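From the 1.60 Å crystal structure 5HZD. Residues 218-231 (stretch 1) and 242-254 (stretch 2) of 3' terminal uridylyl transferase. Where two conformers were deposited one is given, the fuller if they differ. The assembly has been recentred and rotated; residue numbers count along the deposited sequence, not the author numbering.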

# COMPACT_ATOMS: atom_id res chain seq x y z
N SER A 218 -21.95 -32.34 1.24
CA SER A 218 -21.12 -31.35 1.91
C SER A 218 -20.74 -30.22 0.97
O SER A 218 -20.75 -29.03 1.35
CB SER A 218 -19.85 -31.99 2.47
OG SER A 218 -20.16 -32.77 3.61
N VAL A 219 -20.38 -30.59 -0.25
CA VAL A 219 -20.02 -29.58 -1.24
C VAL A 219 -21.24 -28.71 -1.58
O VAL A 219 -21.15 -27.47 -1.58
CB VAL A 219 -19.46 -30.22 -2.50
CG1 VAL A 219 -19.33 -29.20 -3.61
CG2 VAL A 219 -18.08 -30.85 -2.18
N ARG A 220 -22.37 -29.36 -1.84
CA ARG A 220 -23.59 -28.61 -2.19
C ARG A 220 -24.03 -27.68 -1.07
O ARG A 220 -24.48 -26.55 -1.33
CB ARG A 220 -24.73 -29.57 -2.53
CG ARG A 220 -24.55 -30.18 -3.90
CD ARG A 220 -25.67 -31.15 -4.27
NE ARG A 220 -25.36 -31.85 -5.52
CZ ARG A 220 -25.38 -31.28 -6.73
NH1 ARG A 220 -25.73 -30.01 -6.87
NH2 ARG A 220 -25.07 -32.01 -7.81
N ASP A 221 -23.88 -28.12 0.16
CA ASP A 221 -24.32 -27.33 1.30
C ASP A 221 -23.43 -26.11 1.47
O ASP A 221 -23.88 -25.08 1.97
CB ASP A 221 -24.36 -28.15 2.58
CG ASP A 221 -25.56 -29.10 2.65
OD1 ASP A 221 -26.30 -29.23 1.64
OD2 ASP A 221 -25.76 -29.72 3.71
N ALA A 222 -22.16 -26.24 1.07
CA ALA A 222 -21.21 -25.13 1.23
C ALA A 222 -21.46 -24.03 0.23
O ALA A 222 -21.21 -22.86 0.54
CB ALA A 222 -19.76 -25.63 1.11
N VAL A 223 -21.93 -24.37 -0.97
CA VAL A 223 -21.99 -23.37 -2.03
C VAL A 223 -23.40 -22.90 -2.33
O VAL A 223 -23.60 -21.87 -2.98
CB VAL A 223 -21.31 -23.87 -3.31
CG1 VAL A 223 -19.83 -24.20 -3.01
CG2 VAL A 223 -22.01 -25.12 -3.84
N GLY A 224 -24.39 -23.65 -1.86
CA GLY A 224 -25.77 -23.31 -2.17
C GLY A 224 -26.24 -23.97 -3.45
O GLY A 224 -25.46 -24.61 -4.14
N PRO A 225 -27.54 -23.78 -3.79
CA PRO A 225 -28.24 -24.52 -4.85
C PRO A 225 -27.75 -24.26 -6.27
O PRO A 225 -27.97 -25.09 -7.14
CB PRO A 225 -29.69 -24.04 -4.69
CG PRO A 225 -29.58 -22.70 -4.05
CD PRO A 225 -28.41 -22.80 -3.12
N THR A 226 -27.08 -23.13 -6.51
CA THR A 226 -26.60 -22.86 -7.87
C THR A 226 -25.09 -23.08 -8.00
O THR A 226 -24.54 -23.02 -9.10
CB THR A 226 -26.93 -21.42 -8.33
OG1 THR A 226 -26.41 -20.47 -7.39
CG2 THR A 226 -28.44 -21.24 -8.46
N GLY A 227 -24.43 -23.36 -6.88
CA GLY A 227 -22.98 -23.38 -6.84
C GLY A 227 -22.30 -24.56 -7.52
O GLY A 227 -21.17 -24.46 -7.95
N VAL A 228 -22.97 -25.71 -7.59
CA VAL A 228 -22.32 -26.89 -8.13
C VAL A 228 -22.76 -27.15 -9.56
O VAL A 228 -23.95 -27.38 -9.82
CB VAL A 228 -22.64 -28.15 -7.31
CG1 VAL A 228 -22.19 -29.38 -8.07
CG2 VAL A 228 -22.00 -28.08 -5.94
N GLN A 229 -21.81 -27.13 -10.49
CA GLN A 229 -22.16 -27.39 -11.89
C GLN A 229 -22.04 -28.85 -12.28
O GLN A 229 -22.88 -29.36 -13.01
CB GLN A 229 -21.32 -26.53 -12.83
CG GLN A 229 -21.70 -25.08 -12.84
CD GLN A 229 -20.96 -24.31 -13.92
OE1 GLN A 229 -20.16 -24.89 -14.68
NE2 GLN A 229 -21.20 -23.01 -13.99
N GLN A 230 -21.02 -29.54 -11.77
CA GLN A 230 -20.79 -30.91 -12.15
C GLN A 230 -19.98 -31.58 -11.06
O GLN A 230 -19.08 -30.95 -10.49
CB GLN A 230 -20.01 -30.96 -13.45
CG GLN A 230 -19.74 -32.36 -13.94
CD GLN A 230 -18.93 -32.39 -15.22
OE1 GLN A 230 -18.15 -31.49 -15.51
NE2 GLN A 230 -19.13 -33.43 -15.99
N VAL A 231 -20.33 -32.81 -10.74
CA VAL A 231 -19.56 -33.60 -9.78
C VAL A 231 -19.36 -34.97 -10.40
O VAL A 231 -20.32 -35.54 -10.96
CB VAL A 231 -20.34 -33.77 -8.48
CG1 VAL A 231 -19.71 -34.84 -7.64
CG2 VAL A 231 -20.39 -32.46 -7.72
N ALA A 242 -15.09 -31.78 -8.81
CA ALA A 242 -16.28 -30.94 -8.84
C ALA A 242 -15.95 -29.66 -9.57
O ALA A 242 -14.90 -29.03 -9.32
CB ALA A 242 -16.75 -30.63 -7.43
N THR A 243 -16.85 -29.26 -10.46
CA THR A 243 -16.79 -27.95 -11.09
C THR A 243 -17.85 -27.07 -10.48
O THR A 243 -19.03 -27.43 -10.44
CB THR A 243 -17.01 -28.06 -12.60
OG1 THR A 243 -15.95 -28.83 -13.17
CG2 THR A 243 -17.00 -26.67 -13.24
N LEU A 244 -17.44 -25.91 -10.01
CA LEU A 244 -18.33 -25.01 -9.31
C LEU A 244 -18.65 -23.86 -10.24
O LEU A 244 -18.00 -23.71 -11.27
CB LEU A 244 -17.67 -24.49 -8.02
CG LEU A 244 -17.42 -25.55 -6.93
CD1 LEU A 244 -18.65 -26.43 -6.72
CD2 LEU A 244 -16.20 -26.40 -7.20
N GLU A 245 -19.63 -23.04 -9.88
CA GLU A 245 -20.12 -21.98 -10.79
C GLU A 245 -19.13 -20.83 -10.95
O GLU A 245 -19.20 -20.06 -11.92
CB GLU A 245 -21.47 -21.45 -10.31
CG GLU A 245 -21.41 -20.67 -9.01
CD GLU A 245 -22.79 -20.27 -8.50
OE1 GLU A 245 -22.90 -19.94 -7.30
OE2 GLU A 245 -23.75 -20.29 -9.30
N SER A 246 -18.20 -20.71 -10.00
CA SER A 246 -17.24 -19.61 -10.01
C SER A 246 -15.99 -20.04 -9.25
O SER A 246 -16.00 -21.05 -8.56
CB SER A 246 -17.84 -18.38 -9.34
OG SER A 246 -17.94 -18.56 -7.94
N THR A 247 -14.92 -19.27 -9.40
CA THR A 247 -13.70 -19.53 -8.63
C THR A 247 -13.92 -19.32 -7.15
O THR A 247 -13.29 -19.98 -6.33
CB THR A 247 -12.54 -18.63 -9.11
OG1 THR A 247 -13.01 -17.28 -9.19
CG2 THR A 247 -12.05 -19.07 -10.48
N THR A 248 -14.80 -18.40 -6.77
CA THR A 248 -15.06 -18.19 -5.36
C THR A 248 -15.84 -19.39 -4.79
O THR A 248 -15.53 -19.88 -3.70
CB THR A 248 -15.81 -16.87 -5.11
OG1 THR A 248 -15.02 -15.79 -5.64
CG2 THR A 248 -16.00 -16.64 -3.64
N ALA A 249 -16.85 -19.87 -5.53
CA ALA A 249 -17.54 -21.07 -5.09
C ALA A 249 -16.58 -22.25 -4.98
O ALA A 249 -16.75 -23.11 -4.12
CB ALA A 249 -18.71 -21.43 -6.03
N ALA A 250 -15.56 -22.30 -5.84
CA ALA A 250 -14.62 -23.41 -5.82
C ALA A 250 -13.81 -23.40 -4.53
O ALA A 250 -13.56 -24.45 -3.94
CB ALA A 250 -13.71 -23.38 -7.04
N VAL A 251 -13.39 -22.22 -4.07
CA VAL A 251 -12.71 -22.15 -2.78
C VAL A 251 -13.66 -22.45 -1.61
O VAL A 251 -13.30 -23.14 -0.66
CB VAL A 251 -12.00 -20.79 -2.62
CG1 VAL A 251 -11.34 -20.70 -1.24
CG2 VAL A 251 -10.97 -20.62 -3.75
N ARG A 252 -14.88 -21.93 -1.68
CA ARG A 252 -15.89 -22.19 -0.66
C ARG A 252 -16.14 -23.70 -0.56
O ARG A 252 -16.21 -24.23 0.56
CB ARG A 252 -17.16 -21.36 -0.97
CG ARG A 252 -18.20 -21.30 0.17
CD ARG A 252 -19.34 -20.29 -0.15
NE ARG A 252 -18.87 -18.90 -0.11
CZ ARG A 252 -18.93 -18.04 -1.12
NH1 ARG A 252 -19.46 -18.40 -2.29
NH2 ARG A 252 -18.47 -16.80 -0.96
N ALA A 253 -16.20 -24.40 -1.69
CA ALA A 253 -16.35 -25.86 -1.69
C ALA A 253 -15.14 -26.58 -1.09
O ALA A 253 -15.29 -27.54 -0.34
CB ALA A 253 -16.64 -26.39 -3.10
N ALA A 254 -13.93 -26.13 -1.42
CA ALA A 254 -12.70 -26.75 -0.87
C ALA A 254 -12.57 -26.54 0.64
O ALA A 254 -11.87 -27.29 1.33
CB ALA A 254 -11.49 -26.20 -1.58
O HOH W 1 -20.90 -20.40 -3.51

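Stretch 1 runs from helix (218-223) through a type I turn, G224 to G227, into a strand (228-231); stretch 2 runs from strand (242-244) into helix (247-254). The strands pair antiparallel, and the helix axes approach to 8.4 Å with 127° between their directions. The strand register shifts by one between V228, paired with L244, and Q230, paired with T243: a beta bulge. There T243 O accepts from both Q229 N (2.8 Å) and Q230 N (3.2 Å), while T243 N donates to Q230 O (2.8 Å). Past the bulge, E245 N donates to G227 O (2.8 Å). G224 leaves the helix with positive phi, where a CB would jam against the preceding carbonyl; at G227 a CB would lie 2.4 Å from V223 CG2. S246 caps the second helix, its OG accepting from A249 N (3.0 Å).

The two helices, and the sheet face that carries V228 and L244, meet through apolar side chains. The contact covers 699 Å² summed over both stretches; V219, L244, A249 and A253 are buried. V223 CG1 lies 3.9 Å from A253 CB and 4.2 Å from A249 CB; V219 CG1 is likewise 3.9 Å from A253 CB. The small alanines let the valine methyls come close to the second helix. L244, on the same sheet face as V228, V231 and A242, brings CD1 to 3.8 Å from V228 CG2 and 4.2 Å from V219 CG1. On that face V231 CG2 meets A242 CB at 4.1 Å.

Polar and long side chains lie around these apolar contacts. T226 OG1 donates a weak hydrogen bond to E245 OE2 (3.3 Å). R252 CD lies 3.3 Å from A222 O, and R252 NH1 donates to a water (2.7 Å from its O) that donates to V223 O (3.1 Å), bridging the helices.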